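Enolase-phosphatase E1 (Saccharomyces cerevisiae, PDB 2G80) probably catalyses, as a magnesium-dependent phosphatase of the methionine salvage pathway, the enolisation and then dephosphorylation of 2,3-diketo-5-methylthiopentyl-1-phosphate to an acireductone. Local coordinates at residues 51-59 against 112-122. Sequence-based numbering, arbitrary orientation.
Sequences TLFPYFTNK and VWAHGYESGQI
The indole of Trp113 takes Leu52 CD2 over one face, the methyl lying 3.8 Å from the centroid of the five-membered ring and only 9° off its normal, a CH-pi contact. Near the indole plane, at the rim, come Phe53 CD1 and Tyr55 CD2; with Leu52 and Phe56 these residues form the hole that receives Trp113 as a knob. The Tyr55 ring, in turn, has Ile122 CD1 above one face, displaced toward the rim, and Gln121 OE1 at its edge. Ile122 CD1 also sits over the centre of the Tyr117 ring, so one methyl serves two aromatic faces.

Trp113 NE1 donates to Leu52 O (3.1 Å, N-H...O angle 154°) from above the carbonyl plane, while Phe56 N reaches the same oxygen from the other face in the ordinary helical bond. A phenylalanine in place of Trp113 would probably cost Leu52 O the indole N-H bond and open a gap beside Leu52 and Phe53.

These contacts join helices 46-65 and 103-118, whose local segments cross at 107° with axes 10.3 Å apart, within the all-helical cap of this HAD-like hydrolase; the side chain of Leu52 lies about 8 Å from that of the magnesium ligand Glu39. Phe56, its edge against Val112 CB, also packs on helix 85-97.

With CG anti to the backbone N, Tyr55 projects across to helix 103-118, where its OH comes 3.1 Å from Gly116 CA. A water bridges Tyr55 OH and Val112 O, donating to the latter at 2.6 Å. After the Schellman turn at Gly120, Gln121 crosses Tyr55 with its amide turned steeply against the ring; its OE1 accepts a weak bond from Lys59 NZ, and its NE2 donates to Ser119 OG (2.7 Å).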
loop_
_atom_site.group_PDB
_atom_site.type_symbol
_atom_site.label_atom_id
_atom_site.label_comp_id
_atom_site.label_asym_id
_atom_site.label_seq_id
_atom_site.Cartn_x
_atom_site.Cartn_y
_atom_site.Cartn_z
ATOM N N THR A 51 -8.492 5.580 -9.079
ATOM C CA THR A 51 -7.494 5.251 -10.079
ATOM C C THR A 51 -7.141 3.742 -10.264
ATOM O O THR A 51 -7.328 3.220 -11.359
ATOM C CB THR A 51 -6.197 6.094 -9.796
ATOM O OG1 THR A 51 -6.548 7.487 -9.757
ATOM C CG2 THR A 51 -5.135 5.898 -10.881
ATOM N N LEU A 52 -6.671 3.046 -9.233
ATOM C CA LEU A 52 -6.191 1.643 -9.417
ATOM C C LEU A 52 -7.255 0.631 -9.821
ATOM O O LEU A 52 -7.104 -0.072 -10.812
ATOM C CB LEU A 52 -5.451 1.120 -8.187
ATOM C CG LEU A 52 -4.069 1.673 -7.874
ATOM C CD1 LEU A 52 -3.536 1.010 -6.626
ATOM C CD2 LEU A 52 -3.119 1.475 -9.020
ATOM N N PHE A 53 -8.335 0.582 -9.065
ATOM C CA PHE A 53 -9.433 -0.352 -9.354
ATOM C C PHE A 53 -10.055 -0.129 -10.738
ATOM O O PHE A 53 -10.142 -1.113 -11.517
ATOM C CB PHE A 53 -10.438 -0.376 -8.180
ATOM C CG PHE A 53 -10.005 -1.205 -6.979
ATOM C CD1 PHE A 53 -8.692 -1.691 -6.801
ATOM C CD2 PHE A 53 -10.937 -1.449 -5.968
ATOM C CE1 PHE A 53 -8.345 -2.463 -5.666
ATOM C CE2 PHE A 53 -10.599 -2.197 -4.830
ATOM C CZ PHE A 53 -9.284 -2.701 -4.681
ATOM N N PRO A 54 -10.456 1.130 -11.078
ATOM C CA PRO A 54 -10.969 1.441 -12.444
ATOM C C PRO A 54 -9.990 1.148 -13.567
ATOM O O PRO A 54 -10.388 0.649 -14.607
ATOM C CB PRO A 54 -11.280 2.941 -12.371
ATOM C CG PRO A 54 -11.533 3.175 -10.948
ATOM C CD PRO A 54 -10.569 2.321 -10.212
ATOM N N TYR A 55 -8.713 1.456 -13.352
ATOM C CA TYR A 55 -7.665 1.132 -14.315
ATOM C C TYR A 55 -7.676 -0.392 -14.604
ATOM O O TYR A 55 -7.665 -0.828 -15.776
ATOM C CB TYR A 55 -6.254 1.633 -13.840
ATOM C CG TYR A 55 -5.197 1.287 -14.827
ATOM C CD1 TYR A 55 -4.923 2.131 -15.910
ATOM C CD2 TYR A 55 -4.548 0.031 -14.777
ATOM C CE1 TYR A 55 -3.949 1.756 -16.906
ATOM C CE2 TYR A 55 -3.605 -0.345 -15.754
ATOM C CZ TYR A 55 -3.303 0.519 -16.810
ATOM O OH TYR A 55 -2.372 0.144 -17.785
ATOM N N PHE A 56 -7.670 -1.177 -13.536
ATOM C CA PHE A 56 -7.698 -2.640 -13.634
ATOM C C PHE A 56 -8.989 -3.192 -14.275
ATOM O O PHE A 56 -8.907 -4.035 -15.191
ATOM C CB PHE A 56 -7.447 -3.267 -12.252
ATOM C CG PHE A 56 -7.652 -4.738 -12.215
ATOM C CD1 PHE A 56 -6.678 -5.585 -12.726
ATOM C CD2 PHE A 56 -8.836 -5.290 -11.691
ATOM C CE1 PHE A 56 -6.856 -6.955 -12.704
ATOM C CE2 PHE A 56 -9.028 -6.666 -11.670
ATOM C CZ PHE A 56 -8.026 -7.507 -12.185
ATOM N N THR A 57 -10.155 -2.728 -13.800
ATOM C CA THR A 57 -11.454 -3.186 -14.341
ATOM C C THR A 57 -11.652 -2.793 -15.817
ATOM O O THR A 57 -12.279 -3.558 -16.567
ATOM C CB THR A 57 -12.677 -2.779 -13.469
ATOM O OG1 THR A 57 -12.786 -1.354 -13.390
ATOM C CG2 THR A 57 -12.566 -3.358 -12.062
ATOM N N ASN A 58 -11.126 -1.632 -16.242
ATOM C CA ASN A 58 -11.162 -1.255 -17.675
ATOM C C ASN A 58 -10.284 -2.188 -18.532
ATOM O O ASN A 58 -10.600 -2.418 -19.691
ATOM C CB ASN A 58 -10.726 0.197 -17.914
ATOM C CG ASN A 58 -11.655 1.246 -17.223
ATOM O OD1 ASN A 58 -12.792 0.951 -16.807
ATOM N ND2 ASN A 58 -11.130 2.473 -17.064
ATOM N N LYS A 59 -9.193 -2.709 -17.977
ATOM C CA LYS A 59 -8.298 -3.665 -18.700
ATOM C C LYS A 59 -8.775 -5.150 -18.736
ATOM O O LYS A 59 -8.393 -5.876 -19.631
ATOM C CB LYS A 59 -6.872 -3.627 -18.113
ATOM C CG LYS A 59 -6.066 -2.361 -18.357
ATOM C CD LYS A 59 -5.691 -2.178 -19.832
ATOM C CE LYS A 59 -4.763 -0.990 -20.064
ATOM N NZ LYS A 59 -5.366 0.305 -19.670
ATOM N N VAL A 112 -1.306 -6.339 -14.263
ATOM C CA VAL A 112 -1.928 -5.199 -14.982
ATOM C C VAL A 112 -1.345 -3.839 -14.503
ATOM O O VAL A 112 -1.020 -2.967 -15.330
ATOM C CB VAL A 112 -3.484 -5.248 -14.855
ATOM C CG1 VAL A 112 -4.159 -4.020 -15.455
ATOM C CG2 VAL A 112 -4.034 -6.511 -15.532
ATOM N N TRP A 113 -1.225 -3.683 -13.190
ATOM C CA TRP A 113 -0.675 -2.472 -12.587
ATOM C C TRP A 113 0.779 -2.293 -12.943
ATOM O O TRP A 113 1.166 -1.181 -13.290
ATOM C CB TRP A 113 -0.886 -2.397 -11.068
ATOM C CG TRP A 113 -2.301 -2.285 -10.638
ATOM C CD1 TRP A 113 -3.332 -1.709 -11.337
ATOM C CD2 TRP A 113 -2.857 -2.679 -9.368
ATOM N NE1 TRP A 113 -4.478 -1.744 -10.607
ATOM C CE2 TRP A 113 -4.224 -2.321 -9.386
ATOM C CE3 TRP A 113 -2.326 -3.251 -8.212
ATOM C CZ2 TRP A 113 -5.089 -2.568 -8.302
ATOM C CZ3 TRP A 113 -3.182 -3.487 -7.114
ATOM C CH2 TRP A 113 -4.552 -3.147 -7.177
ATOM N N ALA A 114 1.567 -3.371 -12.955
ATOM C CA ALA A 114 2.974 -3.257 -13.344
ATOM C C ALA A 114 3.140 -2.625 -14.723
ATOM O O ALA A 114 3.951 -1.724 -14.881
ATOM C CB ALA A 114 3.733 -4.608 -13.245
ATOM N N HIS A 115 2.348 -3.074 -15.693
ATOM C CA HIS A 115 2.361 -2.539 -17.047
ATOM C C HIS A 115 1.823 -1.113 -17.044
ATOM O O HIS A 115 2.335 -0.292 -17.777
ATOM C CB HIS A 115 1.572 -3.436 -18.041
ATOM C CG HIS A 115 1.475 -2.865 -19.428
ATOM N ND1 HIS A 115 2.531 -2.896 -20.317
ATOM C CD2 HIS A 115 0.463 -2.221 -20.068
ATOM C CE1 HIS A 115 2.169 -2.305 -21.442
ATOM N NE2 HIS A 115 0.921 -1.889 -21.322
ATOM N N GLY A 116 0.769 -0.850 -16.275
ATOM C CA GLY A 116 0.227 0.515 -16.100
ATOM C C GLY A 116 1.284 1.500 -15.590
ATOM O O GLY A 116 1.468 2.572 -16.153
ATOM N N TYR A 117 1.989 1.116 -14.535
ATOM C CA TYR A 117 3.085 1.928 -14.004
ATOM C C TYR A 117 4.250 2.094 -15.004
ATOM O O TYR A 117 4.676 3.230 -15.285
ATOM C CB TYR A 117 3.615 1.325 -12.732
ATOM C CG TYR A 117 2.750 1.507 -11.488
ATOM C CD1 TYR A 117 2.531 2.768 -10.960
ATOM C CD2 TYR A 117 2.252 0.402 -10.778
ATOM C CE1 TYR A 117 1.776 2.948 -9.786
ATOM C CE2 TYR A 117 1.513 0.556 -9.599
ATOM C CZ TYR A 117 1.275 1.856 -9.104
ATOM O OH TYR A 117 0.539 2.098 -7.953
ATOM N N GLU A 118 4.719 0.973 -15.567
ATOM C CA GLU A 118 5.859 0.964 -16.530
ATOM C C GLU A 118 5.624 1.711 -17.821
ATOM O O GLU A 118 6.560 2.281 -18.386
ATOM C CB GLU A 118 6.270 -0.458 -16.869
ATOM C CG GLU A 118 6.964 -1.164 -15.744
ATOM C CD GLU A 118 7.068 -2.692 -15.936
ATOM O OE1 GLU A 118 6.843 -3.182 -17.067
ATOM O OE2 GLU A 118 7.390 -3.386 -14.940
ATOM N N SER A 119 4.385 1.662 -18.306
ATOM C CA SER A 119 3.963 2.421 -19.476
ATOM C C SER A 119 3.644 3.913 -19.203
ATOM O O SER A 119 3.347 4.651 -20.152
ATOM C CB SER A 119 2.741 1.753 -20.126
ATOM O OG SER A 119 1.642 1.696 -19.248
ATOM N N GLY A 120 3.677 4.348 -17.938
ATOM C CA GLY A 120 3.383 5.728 -17.570
ATOM C C GLY A 120 1.913 6.041 -17.488
ATOM O O GLY A 120 1.545 7.218 -17.353
ATOM N N GLN A 121 1.060 5.016 -17.540
ATOM C CA GLN A 121 -0.393 5.225 -17.467
ATOM C C GLN A 121 -0.898 5.517 -16.056
ATOM O O GLN A 121 -1.985 6.052 -15.905
ATOM C CB GLN A 121 -1.144 4.042 -18.058
ATOM C CG GLN A 121 -0.798 3.759 -19.523
ATOM C CD GLN A 121 -1.526 2.524 -20.059
ATOM O OE1 GLN A 121 -2.758 2.511 -20.147
ATOM N NE2 GLN A 121 -0.763 1.486 -20.424
ATOM N N ILE A 122 -0.117 5.155 -15.038
ATOM C CA ILE A 122 -0.460 5.396 -13.640
ATOM C C ILE A 122 0.807 5.716 -12.844
ATOM O O ILE A 122 1.898 5.190 -13.122
ATOM C CB ILE A 122 -1.278 4.208 -12.983
ATOM C CG1 ILE A 122 -0.662 2.845 -13.281
ATOM C CG2 ILE A 122 -2.734 4.195 -13.521
ATOM C CD1 ILE A 122 -1.329 1.606 -12.639
HETATM O O HOH W 1 -1.826 -2.526 -17.729
#